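Local coordinates for protein mannose-6-phosphate isomerase (Helicobacter pylori, PDB 2QH5) that probably makes GDP-mannose and diphosphate from mannose 1-phosphate and GTP, this chain being the N-terminal nucleotidyltransferase part of a longer protein, at residues 186-191 / 260-265; 131-136 / 190-195; 124-129 / 139-144; 204-209 / 247-252. All coordinates share one frame; numbering follows the deposited sequence.

How the interactions relate
Interactions 1, 2 and 3 cluster around strand 184-194 and its partner 138-144 in the nucleotidyltransferase domain. Centres of 1 and 3 are 6 Å apart, those of 2 and 3 are 11 Å apart, and those of 1 and 2 are 15 Å apart. Helix 119-134 serves both 2 and 3, whose segments alternate along the chain; 1 and 2 share Met-190 and Phe-191. Interaction 4 is more remote: its centre is 21 Å from the centres of interaction 1 and interaction 3, and 17 Å from that of interaction 2. It is nested in the loop that interaction 1 closes. Met-251 CE reaches Phe-191 CE2 at 3.7 Å, so helix 246-251 connects this outer contact to the central sheet.

Interaction 1. Residues 186-191 / 260-265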
loop_
_atom_site.group_PDB
_atom_site.type_symbol
_atom_site.label_atom_id
_atom_site.label_comp_id
_atom_site.label_asym_id
_atom_site.label_seq_id
_atom_site.Cartn_x
_atom_site.Cartn_y
_atom_site.Cartn_z
ATOM N N PHE A 186 9.599 3.485 -12.234
ATOM C CA PHE A 186 9.489 2.456 -11.203
ATOM C C PHE A 186 8.174 2.647 -10.475
ATOM O O PHE A 186 7.820 3.765 -10.096
ATOM C CB PHE A 186 10.620 2.568 -10.173
ATOM C CG PHE A 186 11.938 1.998 -10.629
ATOM C CD1 PHE A 186 11.998 0.771 -11.285
ATOM C CD2 PHE A 186 13.126 2.678 -10.364
ATOM C CE1 PHE A 186 13.218 0.238 -11.692
ATOM C CE2 PHE A 186 14.347 2.156 -10.767
ATOM C CZ PHE A 186 14.395 0.930 -11.430
ATOM N N ASN A 187 7.444 1.557 -10.282
ATOM C CA ASN A 187 6.287 1.596 -9.404
ATOM C C ASN A 187 6.730 1.756 -7.950
ATOM O O ASN A 187 7.555 0.987 -7.450
ATOM C CB ASN A 187 5.429 0.345 -9.574
ATOM C CG ASN A 187 4.265 0.312 -8.612
ATOM O OD1 ASN A 187 3.733 1.359 -8.221
ATOM N ND2 ASN A 187 3.871 -0.888 -8.207
ATOM N N SER A 188 6.180 2.760 -7.277
ATOM C CA SER A 188 6.573 3.069 -5.912
ATOM C C SER A 188 6.054 2.022 -4.941
ATOM O O SER A 188 6.615 1.834 -3.865
ATOM C CB SER A 188 6.051 4.440 -5.499
ATOM O OG SER A 188 4.656 4.393 -5.271
ATOM N N GLY A 189 4.983 1.339 -5.325
ATOM C CA GLY A 189 4.329 0.388 -4.438
ATOM C C GLY A 189 3.260 1.053 -3.595
ATOM O O GLY A 189 2.496 0.365 -2.934
ATOM N N MET A 190 3.215 2.388 -3.614
ATOM C CA MET A 190 2.132 3.166 -2.989
ATOM C C MET A 190 0.912 3.207 -3.906
ATOM O O MET A 190 1.052 3.032 -5.115
ATOM C CB MET A 190 2.572 4.602 -2.727
ATOM C CG MET A 190 3.875 4.770 -1.975
ATOM S SD MET A 190 4.203 6.514 -1.682
ATOM C CE MET A 190 2.540 7.122 -1.353
ATOM N N PHE A 191 -0.272 3.462 -3.341
ATOM C CA PHE A 191 -1.524 3.427 -4.099
ATOM C C PHE A 191 -2.583 4.279 -3.443
ATOM O O PHE A 191 -2.631 4.359 -2.225
ATOM C CB PHE A 191 -2.092 2.006 -4.197
ATOM C CG PHE A 191 -1.233 1.056 -4.962
ATOM C CD1 PHE A 191 -0.537 0.054 -4.300
ATOM C CD2 PHE A 191 -1.107 1.163 -6.341
ATOM C CE1 PHE A 191 0.276 -0.817 -4.996
ATOM C CE2 PHE A 191 -0.293 0.293 -7.048
ATOM C CZ PHE A 191 0.397 -0.701 -6.376
ATOM N N VAL A 260 0.949 9.311 -10.879
ATOM C CA VAL A 260 1.417 10.612 -10.391
ATOM C C VAL A 260 2.914 10.469 -10.104
ATOM O O VAL A 260 3.325 9.504 -9.475
ATOM C CB VAL A 260 0.663 11.060 -9.110
ATOM C CG1 VAL A 260 1.114 12.445 -8.665
ATOM C CG2 VAL A 260 -0.836 11.062 -9.335
ATOM N N GLU A 261 3.729 11.409 -10.577
ATOM C CA GLU A 261 5.185 11.323 -10.386
ATOM C C GLU A 261 5.614 11.617 -8.950
ATOM O O GLU A 261 5.157 12.586 -8.340
ATOM C CB GLU A 261 5.917 12.279 -11.330
ATOM C CG GLU A 261 5.687 12.024 -12.808
ATOM C CD GLU A 261 6.084 13.210 -13.666
ATOM O OE1 GLU A 261 7.128 13.834 -13.379
ATOM O OE2 GLU A 261 5.349 13.519 -14.629
ATOM N N LEU A 262 6.489 10.771 -8.416
ATOM C CA LEU A 262 7.088 11.009 -7.106
ATOM C C LEU A 262 8.511 11.535 -7.246
ATOM O O LEU A 262 9.452 10.777 -7.509
ATOM C CB LEU A 262 7.063 9.749 -6.233
ATOM C CG LEU A 262 5.930 9.625 -5.209
ATOM C CD1 LEU A 262 5.980 8.274 -4.518
ATOM C CD2 LEU A 262 5.989 10.744 -4.178
ATOM N N ASN A 263 8.651 12.847 -7.083
ATOM C CA ASN A 263 9.950 13.500 -7.102
ATOM C C ASN A 263 10.230 14.029 -5.704
ATOM O O ASN A 263 10.127 15.233 -5.451
ATOM C CB ASN A 263 9.961 14.641 -8.126
ATOM C CG ASN A 263 9.088 14.349 -9.338
ATOM O OD1 ASN A 263 9.146 13.264 -9.915
ATOM N ND2 ASN A 263 8.271 15.325 -9.727
ATOM N N ALA A 264 10.568 13.119 -4.794
ATOM C CA ALA A 264 10.683 13.464 -3.380
ATOM C C ALA A 264 11.855 12.780 -2.667
ATOM O O ALA A 264 11.875 12.708 -1.436
ATOM C CB ALA A 264 9.365 13.164 -2.664
ATOM N N LYS A 265 12.830 12.311 -3.450
ATOM C CA LYS A 265 13.959 11.499 -2.959
ATOM C C LYS A 265 13.494 10.187 -2.324
ATOM O O LYS A 265 13.818 9.876 -1.173
ATOM C CB LYS A 265 14.878 12.287 -2.015
ATOM C CG LYS A 265 16.001 13.024 -2.720
ATOM C CD LYS A 265 17.048 13.497 -1.727
ATOM C CE LYS A 265 18.284 14.022 -2.437
ATOM N NZ LYS A 265 19.351 14.386 -1.465
#
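Leu-262 meets Ser-188 and Met-190 without any ring at the interface; the flat group beside them is the Asn-187 amide. Gly-189 N lies over one face of that amide, 74° out of the carbonyl plane, and its hydrogen bond to Asn-187 OD1 is 3.2 Å long. The C=O...N angle of 97° adds that the donor sits side-on to the C=O bond, and with that elevation it is not on a lone pair; the bond closes an Asx turn.

A second, overlapping turn follows. Met-190 N donates to Ser-188 OG at 3.0 Å, an ST turn, and together the two bonds hold the corner at Gly-189, where the chain passes from one strand direction to another. The contact across the segments depends on one methyl group. Leu-262 CD1 touches Met-190 SD at 3.8 Å and Ser-188 CB at 4.0 Å, so it bridges residues on either side of the corner. Met-190 and Leu-262 cross at about a right angle, and the bend at chi3 (37°) leaves CE farther from CD1 than the sulfur is. All three residues are buried, although they cover just 86 Å² of one another.

Strand 138-144 lies between the two partners in the sheet, antiparallel to strand 184-194 and parallel to strand 257-261. Its Phe-141 packs against both Ser-188 and Leu-262, while Met-190 also touches Tyr-122 of helix 119-134.

Interaction 2. Residues 131-136 / 190-195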
loop_
_atom_site.group_PDB
_atom_site.type_symbol
_atom_site.label_atom_id
_atom_site.label_comp_id
_atom_site.label_asym_id
_atom_site.label_seq_id
_atom_site.Cartn_x
_atom_site.Cartn_y
_atom_site.Cartn_z
ATOM N N ASP A 131 -7.490 13.368 -5.857
ATOM C CA ASP A 131 -8.440 13.944 -6.804
ATOM C C ASP A 131 -8.790 12.945 -7.908
ATOM O O ASP A 131 -9.972 12.759 -8.219
ATOM C CB ASP A 131 -7.929 15.267 -7.377
ATOM C CG ASP A 131 -9.055 16.138 -7.922
ATOM O OD1 ASP A 131 -9.913 16.578 -7.117
ATOM O OD2 ASP A 131 -9.083 16.378 -9.152
ATOM N N LEU A 132 -7.769 12.280 -8.455
ATOM C CA LEU A 132 -7.961 11.191 -9.432
ATOM C C LEU A 132 -8.789 10.032 -8.884
ATOM O O LEU A 132 -9.597 9.446 -9.606
ATOM C CB LEU A 132 -6.619 10.648 -9.923
ATOM C CG LEU A 132 -5.730 11.570 -10.750
ATOM C CD1 LEU A 132 -4.320 11.009 -10.878
ATOM C CD2 LEU A 132 -6.352 11.814 -12.113
ATOM N N ALA A 133 -8.585 9.713 -7.605
ATOM C CA ALA A 133 -9.311 8.634 -6.938
ATOM C C ALA A 133 -10.806 8.924 -6.835
ATOM O O ALA A 133 -11.629 8.010 -6.925
ATOM C CB ALA A 133 -8.716 8.365 -5.562
ATOM N N GLN A 134 -11.162 10.194 -6.654
ATOM C CA GLN A 134 -12.576 10.582 -6.598
ATOM C C GLN A 134 -13.250 10.481 -7.958
ATOM O O GLN A 134 -14.483 10.425 -8.045
ATOM C CB GLN A 134 -12.739 11.998 -6.056
ATOM C CG GLN A 134 -12.288 12.170 -4.635
ATOM C CD GLN A 134 -12.667 13.522 -4.082
ATOM O OE1 GLN A 134 -11.832 14.430 -4.010
ATOM N NE2 GLN A 134 -13.939 13.676 -3.709
ATOM N N LYS A 135 -12.434 10.459 -9.014
ATOM C CA LYS A 135 -12.933 10.326 -10.387
ATOM C C LYS A 135 -13.204 8.868 -10.746
ATOM O O LYS A 135 -13.833 8.576 -11.770
ATOM C CB LYS A 135 -11.967 10.966 -11.390
ATOM C CG LYS A 135 -11.593 12.393 -11.027
ATOM C CD LYS A 135 -11.584 13.302 -12.235
ATOM C CE LYS A 135 -11.737 14.750 -11.813
ATOM N NZ LYS A 135 -12.355 15.565 -12.886
ATOM N N GLY A 136 -12.732 7.957 -9.899
ATOM C CA GLY A 136 -13.028 6.538 -10.055
ATOM C C GLY A 136 -11.841 5.726 -10.526
ATOM O O GLY A 136 -12.012 4.610 -11.018
ATOM N N MET A 190 3.215 2.388 -3.614
ATOM C CA MET A 190 2.132 3.166 -2.989
ATOM C C MET A 190 0.912 3.207 -3.906
ATOM O O MET A 190 1.052 3.032 -5.115
ATOM C CB MET A 190 2.572 4.602 -2.727
ATOM C CG MET A 190 3.875 4.770 -1.975
ATOM S SD MET A 190 4.203 6.514 -1.682
ATOM C CE MET A 190 2.540 7.122 -1.353
ATOM N N PHE A 191 -0.272 3.462 -3.341
ATOM C CA PHE A 191 -1.524 3.427 -4.099
ATOM C C PHE A 191 -2.583 4.279 -3.443
ATOM O O PHE A 191 -2.631 4.359 -2.225
ATOM C CB PHE A 191 -2.092 2.006 -4.197
ATOM C CG PHE A 191 -1.233 1.056 -4.962
ATOM C CD1 PHE A 191 -0.537 0.054 -4.300
ATOM C CD2 PHE A 191 -1.107 1.163 -6.341
ATOM C CE1 PHE A 191 0.276 -0.817 -4.996
ATOM C CE2 PHE A 191 -0.293 0.293 -7.048
ATOM C CZ PHE A 191 0.397 -0.701 -6.376
ATOM N N VAL A 192 -3.438 4.904 -4.253
ATOM C CA VAL A 192 -4.639 5.581 -3.759
ATOM C C VAL A 192 -5.822 5.151 -4.615
ATOM O O VAL A 192 -5.690 4.997 -5.826
ATOM C CB VAL A 192 -4.517 7.136 -3.761
ATOM C CG1 VAL A 192 -5.762 7.777 -3.151
ATOM C CG2 VAL A 192 -3.274 7.598 -2.994
ATOM N N PHE A 193 -6.958 4.916 -3.969
ATOM C CA PHE A 193 -8.209 4.531 -4.622
ATOM C C PHE A 193 -9.318 4.539 -3.588
ATOM O O PHE A 193 -9.050 4.451 -2.390
ATOM C CB PHE A 193 -8.152 3.138 -5.289
ATOM C CG PHE A 193 -7.176 2.162 -4.652
ATOM C CD1 PHE A 193 -7.343 1.716 -3.339
ATOM C CD2 PHE A 193 -6.099 1.671 -5.391
ATOM C CE1 PHE A 193 -6.444 0.824 -2.775
ATOM C CE2 PHE A 193 -5.195 0.766 -4.837
ATOM C CZ PHE A 193 -5.356 0.350 -3.528
ATOM N N GLN A 194 -10.559 4.653 -4.043
ATOM C CA GLN A 194 -11.690 4.463 -3.157
ATOM C C GLN A 194 -11.835 2.961 -2.882
ATOM O O GLN A 194 -11.504 2.139 -3.741
ATOM C CB GLN A 194 -12.951 5.025 -3.801
ATOM C CG GLN A 194 -14.150 5.074 -2.894
ATOM C CD GLN A 194 -15.445 4.975 -3.654
ATOM O OE1 GLN A 194 -15.810 3.908 -4.167
ATOM N NE2 GLN A 194 -16.157 6.089 -3.736
ATOM N N ALA A 195 -12.304 2.611 -1.684
ATOM C CA ALA A 195 -12.436 1.215 -1.267
ATOM C C ALA A 195 -13.364 0.430 -2.194
ATOM O O ALA A 195 -13.019 -0.662 -2.653
ATOM C CB ALA A 195 -12.921 1.137 0.168
HETATM O O HOH W 1 -11.109 5.350 -6.721
#
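Apolar contact comes first: the methyl of Ala-133 points from helix 119-134 onto strand 184-194 and meets Val-192 CG1 at 3.9 Å from Ala-133 CB. The same CB lies 4.0 Å from Phe-193 CA, so the helix rests on strand backbone as well as on a side chain. With just a methyl on the helix side and the Phe-193 ring leading away, the CA atoms of Ala-133 and Phe-193 come to 4.8 Å. Val-192 has CG1 anti to its backbone N (chi1 -176°), which brings that branch rather than CG2 against the alanine. The Phe-193 ring stacks with Phe-198.

Polar contact is indirect, for no hydrogen bond joins the segments. One water donates to Ala-133 O at 2.7 Å and accepts from Gln-194 N at 2.8 Å; the two partners subtend about 110° at its oxygen, close to tetrahedral. Ala-133 O also receives Gly-136 N at 3.2 Å, so two donors share this carbonyl at the end of the helix.

Capping accounts for the rest. Gly-136, with phi 108°, ends the helix in a Schellman motif. Gln-194 is the N-cap of the following helix, its OE1 weakly bonded to Val-197 N.

Helix 119-134 links parallel strands 106-111 and 138-144, between which strand 184-194 runs antiparallel. This is a beta-alpha-beta crossover over an intervening strand, within the mixed sheet expected of a GT-A nucleotidyltransferase.

Interaction 3. Residues 124-129 / 139-144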
loop_
_atom_site.group_PDB
_atom_site.type_symbol
_atom_site.label_atom_id
_atom_site.label_comp_id
_atom_site.label_asym_id
_atom_site.label_seq_id
_atom_site.Cartn_x
_atom_site.Cartn_y
_atom_site.Cartn_z
ATOM N N ASN A 124 1.989 17.101 -2.177
ATOM C CA ASN A 124 1.408 17.549 -3.451
ATOM C C ASN A 124 0.897 16.376 -4.281
ATOM O O ASN A 124 -0.253 16.385 -4.743
ATOM C CB ASN A 124 2.437 18.341 -4.275
ATOM C CG ASN A 124 2.810 19.681 -3.645
ATOM O OD1 ASN A 124 1.983 20.346 -3.014
ATOM N ND2 ASN A 124 4.064 20.085 -3.826
ATOM N N ALA A 125 1.769 15.379 -4.461
ATOM C CA ALA A 125 1.445 14.125 -5.150
ATOM C C ALA A 125 0.252 13.398 -4.526
ATOM O O ALA A 125 -0.571 12.819 -5.241
ATOM C CB ALA A 125 2.662 13.211 -5.194
ATOM N N ILE A 126 0.157 13.446 -3.198
ATOM C CA ILE A 126 -0.964 12.839 -2.476
ATOM C C ILE A 126 -2.280 13.538 -2.809
ATOM O O ILE A 126 -3.250 12.871 -3.169
ATOM C CB ILE A 126 -0.728 12.776 -0.924
ATOM C CG1 ILE A 126 0.372 11.760 -0.570
ATOM C CG2 ILE A 126 -2.028 12.460 -0.170
ATOM C CD1 ILE A 126 0.051 10.294 -0.884
ATOM N N LYS A 127 -2.308 14.868 -2.719
ATOM C CA LYS A 127 -3.533 15.629 -3.019
ATOM C C LYS A 127 -3.990 15.487 -4.471
ATOM O O LYS A 127 -5.194 15.512 -4.751
ATOM C CB LYS A 127 -3.412 17.101 -2.607
ATOM C CG LYS A 127 -3.746 17.324 -1.122
ATOM C CD LYS A 127 -4.590 18.583 -0.870
ATOM C CE LYS A 127 -3.756 19.743 -0.319
ATOM N NZ LYS A 127 -2.862 20.383 -1.335
ATOM N N LYS A 128 -3.020 15.320 -5.373
ATOM C CA LYS A 128 -3.285 14.980 -6.771
ATOM C C LYS A 128 -3.937 13.599 -6.871
ATOM O O LYS A 128 -5.030 13.461 -7.429
ATOM C CB LYS A 128 -1.993 15.000 -7.600
ATOM C CG LYS A 128 -1.474 16.382 -7.983
ATOM C CD LYS A 128 -0.240 16.249 -8.877
ATOM C CE LYS A 128 0.210 17.584 -9.456
ATOM N NZ LYS A 128 1.077 18.350 -8.513
ATOM N N ALA A 129 -3.266 12.588 -6.310
ATOM C CA ALA A 129 -3.755 11.203 -6.316
ATOM C C ALA A 129 -5.161 11.068 -5.751
ATOM O O ALA A 129 -5.967 10.297 -6.273
ATOM C CB ALA A 129 -2.816 10.322 -5.561
ATOM N N VAL A 139 -4.956 4.780 -8.434
ATOM C CA VAL A 139 -3.844 5.678 -8.651
ATOM C C VAL A 139 -2.581 5.036 -8.150
ATOM O O VAL A 139 -2.518 4.549 -7.023
ATOM C CB VAL A 139 -4.062 7.058 -7.971
ATOM C CG1 VAL A 139 -3.031 8.051 -8.444
ATOM C CG2 VAL A 139 -5.463 7.580 -8.253
ATOM N N THR A 140 -1.580 5.030 -9.020
ATOM C CA THR A 140 -0.259 4.528 -8.701
ATOM C C THR A 140 0.753 5.683 -8.767
ATOM O O THR A 140 0.406 6.781 -9.198
ATOM C CB THR A 140 0.122 3.382 -9.650
ATOM O OG1 THR A 140 1.289 2.723 -9.148
ATOM C CG2 THR A 140 0.380 3.894 -11.062
ATOM N N PHE A 141 1.986 5.450 -8.322
ATOM C CA PHE A 141 2.986 6.511 -8.261
ATOM C C PHE A 141 4.277 6.129 -8.980
ATOM O O PHE A 141 4.847 5.066 -8.726
ATOM C CB PHE A 141 3.309 6.889 -6.811
ATOM C CG PHE A 141 2.191 7.592 -6.083
ATOM C CD1 PHE A 141 1.107 6.879 -5.563
ATOM C CD2 PHE A 141 2.243 8.963 -5.869
ATOM C CE1 PHE A 141 0.082 7.527 -4.875
ATOM C CE2 PHE A 141 1.219 9.620 -5.177
ATOM C CZ PHE A 141 0.141 8.901 -4.678
ATOM N N GLY A 142 4.743 7.009 -9.864
ATOM C CA GLY A 142 5.941 6.745 -10.646
ATOM C C GLY A 142 7.208 7.349 -10.068
ATOM O O GLY A 142 7.192 8.462 -9.540
ATOM N N VAL A 143 8.302 6.604 -10.167
ATOM C CA VAL A 143 9.618 7.090 -9.765
ATOM C C VAL A 143 10.570 6.897 -10.939
ATOM O O VAL A 143 10.658 5.804 -11.506
ATOM C CB VAL A 143 10.142 6.372 -8.491
ATOM C CG1 VAL A 143 11.634 6.619 -8.286
ATOM C CG2 VAL A 143 9.364 6.829 -7.265
ATOM N N SER A 144 11.261 7.976 -11.305
ATOM C CA SER A 144 12.144 8.000 -12.470
ATOM C C SER A 144 13.348 7.084 -12.314
ATOM O O SER A 144 14.135 7.215 -11.375
ATOM C CB SER A 144 12.592 9.432 -12.771
ATOM O OG SER A 144 12.768 10.166 -11.572
#
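Phe-141 thrusts its ring tip against Ala-129, with CZ 3.4 Å from Ala-129 CB in a tight, oblique contact. The pair belongs to the beta-alpha-beta crossover of this GT-A-like domain, in which strand 138-144 returns beneath helix 119-134. Over the segments concerned, the axes approach to 9.7 Å and run nearly antiparallel, at 150°.

With CG anti to the carbonyl carbon (chi1 -69°), the phenylalanine ring extends up to the helix, where successive turns receive it. Ala-125 CB is 3.9 Å from Phe-141 CE2. Ala-125 O lies at the ring edge, close to the ring plane and 3.7 Å from that same CE2, while also accepting the helical hydrogen bond of Ala-129 N. Ile-126 starts away from the strand, yet its end bends back: Ile-126 CD1 reaches Phe-141 CZ at 4.0 Å, the two side chains crossing at about a right angle.

Phe-141 and Val-139, two residues apart, both face the helix, whereas Thr-140 points to the other side of the sheet. All five touching residues are buried. Val-139 straddles Ala-129 with its two branches: CG1 packs on Ala-129 CB at 3.7 Å, and CG2 stands 3.4 Å from Ala-129 O.

Interaction 4. Residues 204-209 / 247-252; sequences KHAPTI and DIALMQ
The backbones at His-205 and Ala-206 pass close to Ala-249 and Leu-250: CA atoms are 6.1 Å apart for His-205 and Leu-250, and 5.9 Å for Ala-206 and Ala-249. Both segments depart here from regular alpha-helix. Ala-206 separates two helices, ending 195-205 and serving as N-cap of 207-216, where Ile-209 N bonds to Ala-206 O at 3.1 Å. In the other segment, a weak bond of 3.1 Å from Gln-252 N to Asp-247 O spans five residues, evidence for a wider pi-type turn; the phi of -134° at Leu-250 agrees with it.

No hydrogen bond crosses the interface. The Ala-206 methyl points at the opposing helix, with CB 3.7 Å from Ala-249 O and 4.3 Å from Ala-249 CB. The CB of Leu-250 does not aim at the other segment, but with CG anti to the backbone N (chi1 -179°) the chain's end comes nearer, Leu-250 CD1 lying 4.1 Å from His-205 CB. That methyl approaches the imidazole obliquely, the two side chains crossing at about a right angle. Lys-204 CB covers one face of the same ring near its rim, and His-205 ND1 has a weak hydrogen bond to Glu-201 O.

Leu-250 also packs on Phe-198 and Glu-201 of helix 195-205, while Ala-249 and Ile-209 share Met-244. From the same short helix, Met-251 reaches Phe-191 and Phe-193 of strand 184-194, joining these outer helices to the central sheet.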
loop_
_atom_site.group_PDB
_atom_site.type_symbol
_atom_site.label_atom_id
_atom_site.label_comp_id
_atom_site.label_asym_id
_atom_site.label_seq_id
_atom_site.Cartn_x
_atom_site.Cartn_y
_atom_site.Cartn_z
ATOM N N LYS A 204 -13.828 -7.869 -10.862
ATOM C CA LYS A 204 -13.626 -8.038 -12.295
ATOM C C LYS A 204 -12.400 -8.874 -12.648
ATOM O O LYS A 204 -12.478 -9.770 -13.487
ATOM C CB LYS A 204 -13.495 -6.679 -12.991
ATOM C CG LYS A 204 -14.812 -5.963 -13.275
ATOM C CD LYS A 204 -14.789 -5.227 -14.630
ATOM C CE LYS A 204 -14.065 -3.880 -14.576
ATOM N NZ LYS A 204 -14.785 -2.857 -13.754
ATOM N N HIS A 205 -11.271 -8.575 -12.014
ATOM C CA HIS A 205 -9.991 -9.049 -12.526
ATOM C C HIS A 205 -9.348 -10.181 -11.740
ATOM O O HIS A 205 -8.618 -10.995 -12.313
ATOM C CB HIS A 205 -9.034 -7.873 -12.732
ATOM C CG HIS A 205 -9.441 -6.984 -13.864
ATOM N ND1 HIS A 205 -9.965 -5.724 -13.672
ATOM C CD2 HIS A 205 -9.452 -7.197 -15.202
ATOM C CE1 HIS A 205 -10.259 -5.188 -14.843
ATOM N NE2 HIS A 205 -9.957 -6.061 -15.787
ATOM N N ALA A 206 -9.622 -10.233 -10.439
ATOM C CA ALA A 206 -9.193 -11.357 -9.612
ATOM C C ALA A 206 -10.337 -11.806 -8.702
ATOM O O ALA A 206 -10.262 -11.646 -7.476
ATOM C CB ALA A 206 -7.961 -10.984 -8.804
ATOM N N PRO A 207 -11.403 -12.374 -9.303
ATOM C CA PRO A 207 -12.647 -12.694 -8.594
ATOM C C PRO A 207 -12.476 -13.681 -7.446
ATOM O O PRO A 207 -13.177 -13.578 -6.438
ATOM C CB PRO A 207 -13.532 -13.318 -9.683
ATOM C CG PRO A 207 -12.617 -13.718 -10.767
ATOM C CD PRO A 207 -11.466 -12.768 -10.724
ATOM N N THR A 208 -11.545 -14.619 -7.599
ATOM C CA THR A 208 -11.348 -15.682 -6.624
ATOM C C THR A 208 -10.410 -15.252 -5.506
ATOM O O THR A 208 -10.267 -15.945 -4.497
ATOM C CB THR A 208 -10.798 -16.956 -7.282
ATOM O OG1 THR A 208 -9.523 -16.677 -7.876
ATOM C CG2 THR A 208 -11.773 -17.486 -8.339
ATOM N N ILE A 209 -9.764 -14.108 -5.700
ATOM C CA ILE A 209 -8.915 -13.512 -4.678
ATOM C C ILE A 209 -9.784 -12.650 -3.775
ATOM O O ILE A 209 -9.594 -12.612 -2.561
ATOM C CB ILE A 209 -7.750 -12.734 -5.329
ATOM C CG1 ILE A 209 -6.825 -13.733 -6.022
ATOM C CG2 ILE A 209 -6.987 -11.874 -4.315
ATOM C CD1 ILE A 209 -5.364 -13.446 -5.825
ATOM N N ASP A 247 0.105 -6.022 -7.760
ATOM C CA ASP A 247 0.637 -5.706 -9.070
ATOM C C ASP A 247 0.302 -6.805 -10.052
ATOM O O ASP A 247 -0.020 -6.528 -11.195
ATOM C CB ASP A 247 2.149 -5.495 -9.003
ATOM C CG ASP A 247 2.566 -4.589 -7.853
ATOM O OD1 ASP A 247 2.510 -5.030 -6.681
ATOM O OD2 ASP A 247 2.967 -3.438 -8.122
ATOM N N ILE A 248 0.361 -8.052 -9.597
ATOM C CA ILE A 248 0.043 -9.199 -10.446
ATOM C C ILE A 248 -1.469 -9.397 -10.541
ATOM O O ILE A 248 -2.014 -9.576 -11.633
ATOM C CB ILE A 248 0.753 -10.484 -9.937
ATOM C CG1 ILE A 248 2.267 -10.374 -10.157
ATOM C CG2 ILE A 248 0.204 -11.734 -10.626
ATOM C CD1 ILE A 248 3.103 -11.302 -9.285
ATOM N N ALA A 249 -2.137 -9.332 -9.389
ATOM C CA ALA A 249 -3.582 -9.566 -9.279
ATOM C C ALA A 249 -4.435 -8.580 -10.059
ATOM O O ALA A 249 -5.437 -8.961 -10.677
ATOM C CB ALA A 249 -4.008 -9.555 -7.811
ATOM N N LEU A 250 -4.040 -7.313 -10.025
ATOM C CA LEU A 250 -4.936 -6.248 -10.454
ATOM C C LEU A 250 -4.300 -5.221 -11.377
ATOM O O LEU A 250 -4.870 -4.880 -12.415
ATOM C CB LEU A 250 -5.526 -5.553 -9.227
ATOM C CG LEU A 250 -6.525 -4.419 -9.433
ATOM C CD1 LEU A 250 -7.728 -4.872 -10.253
ATOM C CD2 LEU A 250 -6.952 -3.892 -8.076
ATOM N N MET A 251 -3.125 -4.733 -10.996
ATOM C CA MET A 251 -2.493 -3.630 -11.712
ATOM C C MET A 251 -2.043 -3.997 -13.129
ATOM O O MET A 251 -1.894 -3.127 -13.973
ATOM C CB MET A 251 -1.335 -3.038 -10.897
ATOM C CG MET A 251 -1.724 -2.592 -9.495
ATOM S SD MET A 251 -2.954 -1.272 -9.484
ATOM C CE MET A 251 -3.519 -1.294 -7.793
ATOM N N GLN A 252 -1.854 -5.279 -13.406
ATOM C CA GLN A 252 -1.500 -5.698 -14.763
ATOM C C GLN A 252 -2.729 -5.906 -15.660
ATOM O O GLN A 252 -2.595 -6.234 -16.843
ATOM C CB GLN A 252 -0.640 -6.964 -14.736
ATOM C CG GLN A 252 0.802 -6.718 -14.328
ATOM C CD GLN A 252 1.722 -7.875 -14.672
ATOM O OE1 GLN A 252 2.942 -7.717 -14.707
ATOM N NE2 GLN A 252 1.141 -9.047 -14.931
#